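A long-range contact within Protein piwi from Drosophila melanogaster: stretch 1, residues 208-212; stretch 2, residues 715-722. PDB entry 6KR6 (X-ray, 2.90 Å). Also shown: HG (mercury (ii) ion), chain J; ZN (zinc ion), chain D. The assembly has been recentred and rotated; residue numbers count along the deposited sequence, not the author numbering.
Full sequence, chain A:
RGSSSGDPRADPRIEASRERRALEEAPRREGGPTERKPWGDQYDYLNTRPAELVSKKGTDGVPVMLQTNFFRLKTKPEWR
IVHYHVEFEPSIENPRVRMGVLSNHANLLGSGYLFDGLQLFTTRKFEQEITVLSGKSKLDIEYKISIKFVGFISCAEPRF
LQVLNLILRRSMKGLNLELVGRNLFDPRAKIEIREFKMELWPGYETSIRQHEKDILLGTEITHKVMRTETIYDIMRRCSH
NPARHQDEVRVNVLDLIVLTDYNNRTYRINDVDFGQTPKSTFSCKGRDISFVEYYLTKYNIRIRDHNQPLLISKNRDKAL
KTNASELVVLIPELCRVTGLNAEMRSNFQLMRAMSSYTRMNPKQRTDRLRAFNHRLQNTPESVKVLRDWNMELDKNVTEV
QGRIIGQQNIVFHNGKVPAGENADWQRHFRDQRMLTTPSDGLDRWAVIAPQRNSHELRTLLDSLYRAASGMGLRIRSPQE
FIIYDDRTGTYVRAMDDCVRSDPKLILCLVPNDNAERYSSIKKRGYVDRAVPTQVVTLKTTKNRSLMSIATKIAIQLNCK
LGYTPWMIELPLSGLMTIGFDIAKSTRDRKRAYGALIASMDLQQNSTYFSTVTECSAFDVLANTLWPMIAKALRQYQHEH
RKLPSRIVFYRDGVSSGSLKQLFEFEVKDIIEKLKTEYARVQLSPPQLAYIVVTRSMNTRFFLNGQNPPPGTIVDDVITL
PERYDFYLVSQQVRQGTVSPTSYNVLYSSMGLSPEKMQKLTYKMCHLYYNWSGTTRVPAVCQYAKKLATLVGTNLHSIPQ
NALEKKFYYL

Stretch 1, residues 208-212: IRQHE
Stretch 2 (715-722) DDVITLPE

Arg209 gives the largest share of this contact, in which the touching residues lie at least 505 apart in sequence and 370 Å² is buried in all. Residues 208–210 are the end of an extended strand (phi/psi near -126/141 at Arg209), continuing into loop at His211; the partner, 715–722, has no regular helix or strand, with phi/psi 64/54 at Asp716 and -136/-60 at Val717. The partners do not run in order, because the loop crosses the strand instead of pairing alongside it: CA–CA distances are 6.7 Å for Arg209–Ile718, 6.8 Å for His211–Val717 and 6.9 Å for Gln210–Pro721.

Arg209, buried, points its CA-to-CB bond toward the loop. Chi1 and chi2 are both m (-56°, -60°), chi3 is off-well at -112° and chi4 is -92°, a folded path that slips the guanidinium between backbone and side chain. Over one face lies the carbonyl of Ile718, its O 2.8 Å from Arg209 NH1 and 2.9 Å from Arg209 NE. The NH1 approach has too poor an angle for a hydrogen bond; NH1 is instead satisfied elsewhere in the structure. Over the opposite face, Leu720 CD2 comes to 3.4 Å from Arg209 NH1, its m, m rotamer bringing the methyl in. A flat cation suits this place because its faces can pack against carbonyl and methyl alike.

Pro721 and His211 cover the next largest areas, 48 Å² each. Pro721, C-gamma exo, points toward the strand and sets CG 3.5 Å from Gln210 O, a compact apolar ring against backbone. His211 leaves sideways in a t rotamer (chi2 -133°), but its ring swings nearer: CD2 is 3.9 Å from Val717 O, while Val717 CG1 lies over one face, 4.4 Å from His211 CE1. His211 NE2 also binds zinc at 2.0 Å.

Within the loop, Thr719 OG1 accepts a weak hydrogen bond from Asp716 N (2.9 Å). The rule is a guanidinium held between a carbonyl and a methyl, with a proline and a histidine packing beside it, and no clear cross-stretch hydrogen bond.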

# COMPACT_ATOMS: atom_id res chain seq x y z
N ILE A 208 -0.32 -4.17 17.79
CA ILE A 208 0.36 -4.35 19.07
C ILE A 208 1.85 -4.55 18.80
O ILE A 208 2.23 -5.33 17.93
CB ILE A 208 -0.23 -5.53 19.87
CG1 ILE A 208 0.67 -5.88 21.05
CG2 ILE A 208 -0.46 -6.73 18.96
CD1 ILE A 208 0.15 -7.03 21.88
N ARG A 209 2.68 -3.84 19.57
CA ARG A 209 4.12 -3.85 19.36
C ARG A 209 4.84 -4.22 20.65
O ARG A 209 4.44 -3.81 21.75
CB ARG A 209 4.61 -2.48 18.87
CG ARG A 209 3.93 -2.00 17.61
CD ARG A 209 4.15 -2.97 16.46
NE ARG A 209 5.00 -2.38 15.43
CZ ARG A 209 4.53 -1.72 14.37
NH1 ARG A 209 5.37 -1.22 13.48
NH2 ARG A 209 3.23 -1.56 14.22
N GLN A 210 5.91 -5.00 20.51
CA GLN A 210 6.73 -5.43 21.64
C GLN A 210 8.04 -4.65 21.64
O GLN A 210 8.70 -4.53 20.60
CB GLN A 210 7.02 -6.93 21.58
CG GLN A 210 7.72 -7.46 22.82
CD GLN A 210 8.87 -8.40 22.51
OE1 GLN A 210 8.66 -9.57 22.19
NE2 GLN A 210 10.09 -7.90 22.61
N HIS A 211 8.41 -4.13 22.80
CA HIS A 211 9.69 -3.47 23.00
C HIS A 211 10.32 -4.03 24.27
O HIS A 211 9.66 -4.70 25.07
CB HIS A 211 9.53 -1.94 23.11
CG HIS A 211 10.80 -1.18 22.95
ND1 HIS A 211 11.18 -0.16 23.80
CD2 HIS A 211 11.80 -1.28 22.03
CE1 HIS A 211 12.34 0.33 23.42
NE2 HIS A 211 12.74 -0.33 22.34
N GLU A 212 11.62 -3.77 24.43
CA GLU A 212 12.28 -4.18 25.67
C GLU A 212 11.70 -3.45 26.87
O GLU A 212 11.67 -4.00 27.98
CB GLU A 212 13.79 -3.92 25.56
N ASP A 715 13.78 4.79 14.06
CA ASP A 715 14.49 3.52 13.87
C ASP A 715 14.43 2.69 15.15
O ASP A 715 14.97 3.09 16.19
CB ASP A 715 15.95 3.75 13.43
CG ASP A 715 16.77 4.51 14.46
OD1 ASP A 715 16.26 5.48 15.04
OD2 ASP A 715 17.94 4.11 14.68
N ASP A 716 13.74 1.55 15.07
CA ASP A 716 13.82 0.47 16.06
C ASP A 716 13.32 0.89 17.44
O ASP A 716 14.00 0.75 18.45
CB ASP A 716 15.25 -0.08 16.14
CG ASP A 716 15.60 -0.96 14.95
OD1 ASP A 716 14.78 -1.83 14.59
OD2 ASP A 716 16.70 -0.78 14.38
N VAL A 717 12.09 1.41 17.47
CA VAL A 717 11.37 1.61 18.73
C VAL A 717 9.93 1.14 18.54
O VAL A 717 9.47 0.23 19.24
CB VAL A 717 11.40 3.08 19.20
CG1 VAL A 717 10.66 3.21 20.52
CG2 VAL A 717 12.83 3.57 19.34
N ILE A 718 9.21 1.76 17.60
CA ILE A 718 7.88 1.28 17.22
C ILE A 718 7.93 0.29 16.07
O ILE A 718 6.87 -0.21 15.65
CB ILE A 718 6.93 2.43 16.82
CG1 ILE A 718 7.66 3.77 16.85
CG2 ILE A 718 5.70 2.43 17.70
CD1 ILE A 718 6.94 4.87 16.11
N THR A 719 9.11 -0.01 15.55
CA THR A 719 9.23 -0.94 14.44
C THR A 719 9.08 -2.38 14.94
O THR A 719 9.06 -2.65 16.15
CB THR A 719 10.57 -0.76 13.74
OG1 THR A 719 11.24 0.38 14.28
CG2 THR A 719 10.36 -0.54 12.26
N LEU A 720 8.97 -3.30 14.00
CA LEU A 720 8.84 -4.70 14.36
C LEU A 720 10.16 -5.21 14.93
O LEU A 720 11.24 -4.83 14.46
CB LEU A 720 8.43 -5.54 13.15
CG LEU A 720 6.93 -5.66 12.85
CD1 LEU A 720 6.20 -6.32 14.01
CD2 LEU A 720 6.30 -4.30 12.54
N PRO A 721 10.12 -6.07 15.96
CA PRO A 721 11.37 -6.47 16.61
C PRO A 721 12.24 -7.37 15.76
O PRO A 721 13.47 -7.20 15.74
CB PRO A 721 10.89 -7.19 17.89
CG PRO A 721 9.45 -6.78 18.05
CD PRO A 721 8.93 -6.58 16.66
N GLU A 722 11.64 -8.33 15.05
CA GLU A 722 12.44 -9.29 14.28
C GLU A 722 13.05 -8.65 13.04
O GLU A 722 14.11 -9.10 12.58
CB GLU A 722 11.58 -10.49 13.89
CG GLU A 722 10.32 -10.13 13.11
CD GLU A 722 10.20 -10.88 11.80
OE1 GLU A 722 11.25 -11.21 11.21
OE2 GLU A 722 9.06 -11.15 11.37
HG HG J . 10.41 -10.04 24.26
ZN ZN D . 14.62 -0.09 21.60